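Local coordinates for protein esterase (Xanthomonas oryzae pv. oryzae, PDB 3H2G) that is an esterase that degrades rice cell walls and contributes to the virulence of this plant pathogen, at residues G179-A191 with N317-L330. Sequence-based numbering, arbitrary orientation.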
loop_
_atom_site.group_PDB
_atom_site.type_symbol
_atom_site.label_atom_id
_atom_site.label_comp_id
_atom_site.label_asym_id
_atom_site.label_seq_id
_atom_site.Cartn_x
_atom_site.Cartn_y
_atom_site.Cartn_z
ATOM N N GLY A 179 2.760 -1.526 -1.281
ATOM C CA GLY A 179 3.841 -2.487 -1.439
ATOM C C GLY A 179 4.697 -2.424 -0.189
ATOM O O GLY A 179 5.240 -3.429 0.272
ATOM N N HIS A 180 4.817 -1.217 0.354
ATOM C CA HIS A 180 5.569 -0.977 1.579
ATOM C C HIS A 180 4.770 -1.673 2.690
ATOM O O HIS A 180 5.331 -2.361 3.541
ATOM C CB HIS A 180 5.660 0.536 1.828
ATOM C CG HIS A 180 6.392 0.915 3.081
ATOM N ND1 HIS A 180 7.758 1.106 3.123
ATOM C CD2 HIS A 180 5.942 1.154 4.335
ATOM C CE1 HIS A 180 8.115 1.445 4.350
ATOM N NE2 HIS A 180 7.032 1.480 5.104
ATOM N N THR A 181 3.451 -1.502 2.657
ATOM C CA THR A 181 2.561 -2.122 3.635
ATOM C C THR A 181 2.663 -3.648 3.595
ATOM O O THR A 181 2.793 -4.306 4.634
ATOM C CB THR A 181 1.090 -1.738 3.366
ATOM O OG1 THR A 181 0.917 -0.332 3.577
ATOM C CG2 THR A 181 0.148 -2.512 4.285
ATOM N N ALA A 182 2.590 -4.207 2.391
ATOM C CA ALA A 182 2.662 -5.654 2.223
ATOM C C ALA A 182 3.950 -6.219 2.809
ATOM O O ALA A 182 3.925 -7.199 3.560
ATOM C CB ALA A 182 2.558 -6.016 0.741
ATOM N N MET A 183 5.075 -5.598 2.473
ATOM C CA MET A 183 6.366 -6.068 2.969
ATOM C C MET A 183 6.506 -5.886 4.478
ATOM O O MET A 183 7.057 -6.752 5.165
ATOM C CB MET A 183 7.514 -5.347 2.253
ATOM C CG MET A 183 8.890 -5.891 2.642
ATOM S SD MET A 183 10.263 -5.178 1.708
ATOM C CE MET A 183 10.128 -6.085 0.165
ATOM N N ALA A 184 6.013 -4.763 4.994
ATOM C CA ALA A 184 6.093 -4.499 6.430
ATOM C C ALA A 184 5.257 -5.524 7.187
ATOM O O ALA A 184 5.629 -5.973 8.277
ATOM C CB ALA A 184 5.597 -3.084 6.736
ATOM N N THR A 185 4.118 -5.886 6.605
ATOM C CA THR A 185 3.227 -6.871 7.213
ATOM C C THR A 185 3.896 -8.246 7.168
ATOM O O THR A 185 3.816 -9.026 8.120
ATOM C CB THR A 185 1.873 -6.926 6.464
ATOM O OG1 THR A 185 1.242 -5.637 6.522
ATOM C CG2 THR A 185 0.957 -7.966 7.092
ATOM N N GLN A 186 4.562 -8.543 6.058
ATOM C CA GLN A 186 5.249 -9.822 5.922
ATOM C C GLN A 186 6.341 -9.949 6.982
ATOM O O GLN A 186 6.487 -10.990 7.620
ATOM C CB GLN A 186 5.879 -9.943 4.537
ATOM C CG GLN A 186 6.788 -11.153 4.400
ATOM C CD GLN A 186 7.509 -11.199 3.070
ATOM O OE1 GLN A 186 7.382 -10.291 2.245
ATOM N NE2 GLN A 186 8.280 -12.261 2.856
ATOM N N ARG A 187 7.112 -8.885 7.162
ATOM C CA ARG A 187 8.191 -8.898 8.140
ATOM C C ARG A 187 7.666 -9.158 9.550
ATOM O O ARG A 187 8.252 -9.932 10.304
ATOM C CB ARG A 187 8.953 -7.568 8.109
ATOM C CG ARG A 187 10.159 -7.540 9.046
ATOM C CD ARG A 187 10.923 -6.231 8.956
ATOM N NE ARG A 187 10.110 -5.092 9.375
ATOM C CZ ARG A 187 10.560 -3.843 9.446
ATOM N NH1 ARG A 187 11.821 -3.574 9.125
ATOM N NH2 ARG A 187 9.755 -2.866 9.839
ATOM N N GLU A 188 6.556 -8.513 9.895
ATOM C CA GLU A 188 5.955 -8.659 11.220
ATOM C C GLU A 188 5.401 -10.059 11.473
ATOM O O GLU A 188 5.597 -10.625 12.549
ATOM C CB GLU A 188 4.848 -7.616 11.403
ATOM C CG GLU A 188 4.126 -7.660 12.750
ATOM C CD GLU A 188 5.055 -7.447 13.934
ATOM O OE1 GLU A 188 6.104 -6.788 13.768
ATOM O OE2 GLU A 188 4.722 -7.926 15.037
ATOM N N ILE A 189 4.709 -10.620 10.486
ATOM C CA ILE A 189 4.147 -11.956 10.642
ATOM C C ILE A 189 5.259 -12.995 10.791
ATOM O O ILE A 189 5.201 -13.856 11.668
ATOM C CB ILE A 189 3.234 -12.316 9.445
ATOM C CG1 ILE A 189 1.982 -11.427 9.470
ATOM C CG2 ILE A 189 2.845 -13.791 9.505
ATOM C CD1 ILE A 189 1.024 -11.659 8.307
ATOM N N GLU A 190 6.281 -12.915 9.945
ATOM C CA GLU A 190 7.384 -13.866 10.038
ATOM C C GLU A 190 8.096 -13.749 11.387
ATOM O O GLU A 190 8.496 -14.753 11.988
ATOM C CB GLU A 190 8.384 -13.635 8.899
ATOM C CG GLU A 190 7.859 -14.048 7.528
ATOM C CD GLU A 190 8.868 -13.829 6.415
ATOM O OE1 GLU A 190 10.077 -13.714 6.711
ATOM O OE2 GLU A 190 8.451 -13.790 5.241
ATOM N N ALA A 191 8.235 -12.525 11.876
ATOM C CA ALA A 191 8.924 -12.291 13.139
ATOM C C ALA A 191 8.155 -12.650 14.414
ATOM O O ALA A 191 8.775 -12.893 15.450
ATOM C CB ALA A 191 9.372 -10.835 13.212
ATOM N N ASN A 317 11.794 3.542 8.809
ATOM C CA ASN A 317 10.793 2.800 8.071
ATOM C C ASN A 317 11.309 2.116 6.811
ATOM O O ASN A 317 10.542 1.792 5.904
ATOM C CB ASN A 317 9.596 3.711 7.801
ATOM C CG ASN A 317 8.821 4.010 9.077
ATOM O OD1 ASN A 317 8.095 3.155 9.589
ATOM N ND2 ASN A 317 8.997 5.208 9.614
ATOM N N ASN A 318 12.621 1.889 6.765
ATOM C CA ASN A 318 13.213 1.160 5.648
ATOM C C ASN A 318 12.802 -0.283 5.910
ATOM O O ASN A 318 12.557 -0.655 7.055
ATOM C CB ASN A 318 14.746 1.216 5.671
ATOM C CG ASN A 318 15.297 2.503 5.108
ATOM O OD1 ASN A 318 14.697 3.115 4.230
ATOM N ND2 ASN A 318 16.465 2.907 5.595
ATOM N N LEU A 319 12.738 -1.088 4.859
ATOM C CA LEU A 319 12.369 -2.499 4.982
ATOM C C LEU A 319 13.455 -3.347 4.331
ATOM O O LEU A 319 13.169 -4.259 3.556
ATOM C CB LEU A 319 11.025 -2.743 4.294
ATOM C CG LEU A 319 9.828 -2.101 5.001
ATOM C CD1 LEU A 319 8.587 -2.156 4.115
ATOM C CD2 LEU A 319 9.589 -2.831 6.319
ATOM N N LEU A 320 14.704 -3.053 4.677
ATOM C CA LEU A 320 15.844 -3.740 4.086
ATOM C C LEU A 320 16.621 -4.706 4.978
ATOM O O LEU A 320 17.061 -5.763 4.517
ATOM C CB LEU A 320 16.828 -2.692 3.546
ATOM C CG LEU A 320 16.268 -1.601 2.631
ATOM C CD1 LEU A 320 17.340 -0.540 2.375
ATOM C CD2 LEU A 320 15.797 -2.222 1.318
ATOM N N GLU A 321 16.790 -4.346 6.244
ATOM C CA GLU A 321 17.580 -5.159 7.165
ATOM C C GLU A 321 16.912 -6.351 7.836
ATOM O O GLU A 321 16.689 -6.354 9.048
ATOM C CB GLU A 321 18.202 -4.255 8.230
ATOM C CG GLU A 321 19.035 -3.131 7.640
ATOM C CD GLU A 321 19.717 -2.293 8.702
ATOM O OE1 GLU A 321 19.021 -1.817 9.624
ATOM O OE2 GLU A 321 20.950 -2.107 8.609
ATOM N N TRP A 322 16.605 -7.367 7.041
ATOM C CA TRP A 322 16.004 -8.587 7.554
ATOM C C TRP A 322 16.126 -9.689 6.512
ATOM O O TRP A 322 16.544 -9.438 5.379
ATOM C CB TRP A 322 14.537 -8.365 7.948
ATOM C CG TRP A 322 13.632 -7.913 6.847
ATOM C CD1 TRP A 322 13.701 -6.737 6.150
ATOM C CD2 TRP A 322 12.493 -8.616 6.340
ATOM N NE1 TRP A 322 12.671 -6.667 5.239
ATOM C CE2 TRP A 322 11.916 -7.807 5.334
ATOM C CE3 TRP A 322 11.903 -9.852 6.637
ATOM C CZ2 TRP A 322 10.776 -8.195 4.624
ATOM C CZ3 TRP A 322 10.763 -10.240 5.927
ATOM C CH2 TRP A 322 10.214 -9.412 4.933
ATOM N N ALA A 323 15.783 -10.910 6.903
ATOM C CA ALA A 323 15.878 -12.053 6.008
ATOM C C ALA A 323 14.506 -12.683 5.790
ATOM O O ALA A 323 14.017 -13.433 6.636
ATOM C CB ALA A 323 16.850 -13.083 6.593
ATOM N N PRO A 324 13.864 -12.381 4.647
ATOM C CA PRO A 324 12.539 -12.925 4.325
ATOM C C PRO A 324 12.563 -14.448 4.236
ATOM O O PRO A 324 13.455 -15.027 3.610
ATOM C CB PRO A 324 12.210 -12.266 2.985
ATOM C CG PRO A 324 12.974 -10.967 3.044
ATOM C CD PRO A 324 14.294 -11.416 3.620
ATOM N N GLN A 325 11.583 -15.088 4.869
ATOM C CA GLN A 325 11.489 -16.544 4.881
ATOM C C GLN A 325 10.425 -17.056 3.908
ATOM O O GLN A 325 10.488 -18.193 3.441
ATOM C CB GLN A 325 11.156 -17.030 6.296
ATOM C CG GLN A 325 11.179 -18.542 6.461
ATOM C CD GLN A 325 12.570 -19.087 6.760
ATOM O OE1 GLN A 325 13.574 -18.384 6.616
ATOM N NE2 GLN A 325 12.632 -20.352 7.171
ATOM N N THR A 326 9.450 -16.207 3.612
ATOM C CA THR A 326 8.356 -16.559 2.710
ATOM C C THR A 326 8.712 -16.356 1.239
ATOM O O THR A 326 9.392 -15.390 0.889
ATOM C CB THR A 326 7.113 -15.686 3.004
ATOM O OG1 THR A 326 6.727 -15.848 4.373
ATOM C CG2 THR A 326 5.946 -16.080 2.099
ATOM N N PRO A 327 8.274 -17.276 0.358
ATOM C CA PRO A 327 8.584 -17.095 -1.063
ATOM C C PRO A 327 8.034 -15.715 -1.427
ATOM O O PRO A 327 6.852 -15.436 -1.219
ATOM C CB PRO A 327 7.812 -18.227 -1.725
ATOM C CG PRO A 327 7.945 -19.331 -0.715
ATOM C CD PRO A 327 7.674 -18.601 0.600
ATOM N N THR A 328 8.894 -14.856 -1.957
ATOM C CA THR A 328 8.486 -13.496 -2.277
ATOM C C THR A 328 8.832 -13.086 -3.699
ATOM O O THR A 328 9.866 -13.477 -4.236
ATOM C CB THR A 328 9.159 -12.510 -1.297
ATOM O OG1 THR A 328 8.905 -12.935 0.047
ATOM C CG2 THR A 328 8.621 -11.096 -1.481
ATOM N N LEU A 329 7.953 -12.294 -4.303
ATOM C CA LEU A 329 8.166 -11.805 -5.655
ATOM C C LEU A 329 7.895 -10.308 -5.698
ATOM O O LEU A 329 6.755 -9.867 -5.560
ATOM C CB LEU A 329 7.244 -12.523 -6.647
ATOM C CG LEU A 329 7.384 -12.089 -8.114
ATOM C CD1 LEU A 329 8.840 -12.228 -8.562
ATOM C CD2 LEU A 329 6.471 -12.941 -8.986
ATOM N N LEU A 330 8.955 -9.527 -5.867
ATOM C CA LEU A 330 8.821 -8.079 -5.941
ATOM C C LEU A 330 8.559 -7.717 -7.395
ATOM O O LEU A 330 9.310 -8.114 -8.283
ATOM C CB LEU A 330 10.105 -7.407 -5.449
ATOM C CG LEU A 330 10.590 -7.808 -4.052
ATOM C CD1 LEU A 330 11.840 -7.018 -3.704
ATOM C CD2 LEU A 330 9.497 -7.548 -3.025
HETATM O O HOH W 1 10.503 -0.370 8.999
HETATM O O HOH W 2 13.971 -5.020 9.945
HETATM O O HOH W 3 11.763 -12.897 8.594
#
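Trp322 lies flat between Arg187 and Pro324, joining the helix that follows the probable nucleophile elbow of this alpha/beta-hydrolase fold to the loop that leads into strand 328-332. Arg187 CB sits 3.7 Å from the centroid of the six-membered ring, only 5° off its normal, and CG and CD carry the aliphatic cover on over the indole; Pro324 CG packs against the opposite face. Met183 CG and the amide carbon of Gln186 come to the rim of the indole, the amide plane standing nearly perpendicular to the ring. Trp322 NE1 donates to Leu319 O, 3.0 Å away, which helps fix how the ring is turned.

Next along the helix Leu319 packs with both methyls. CD1 rests over one face of the His180 ring, while Leu319 CD2 sits 3.4 Å from Arg187 CZ, over the centre of the guanidinium. A bend at chi3 of Arg187 (63°) turns the guanidinium off the indole and onto the leucine, and water 1 links its NH2 to Asn318 O. Toward strand 328-332, Met183 CE meets Leu330 CD2, with Phe351 of helix 342-353 close by.

At the other end Glu190, extended beyond CG, holds its carboxylate against the backbone of Gln325 and Thr326, whose donors come from above the carboxylate plane. Gln325 N donates to Glu190 OE1 at 2.7 Å. Three donors converge on Glu190 OE2: Thr326 N, Thr326 OG1 and Gln186 NE2, an environment that would probably favour the charged form. The Gln186 amide is anchored at both ends, its OE1 by Ser202 of strand 198-205, and its NE2 also donates to Thr328 OG1 at 3.0 Å.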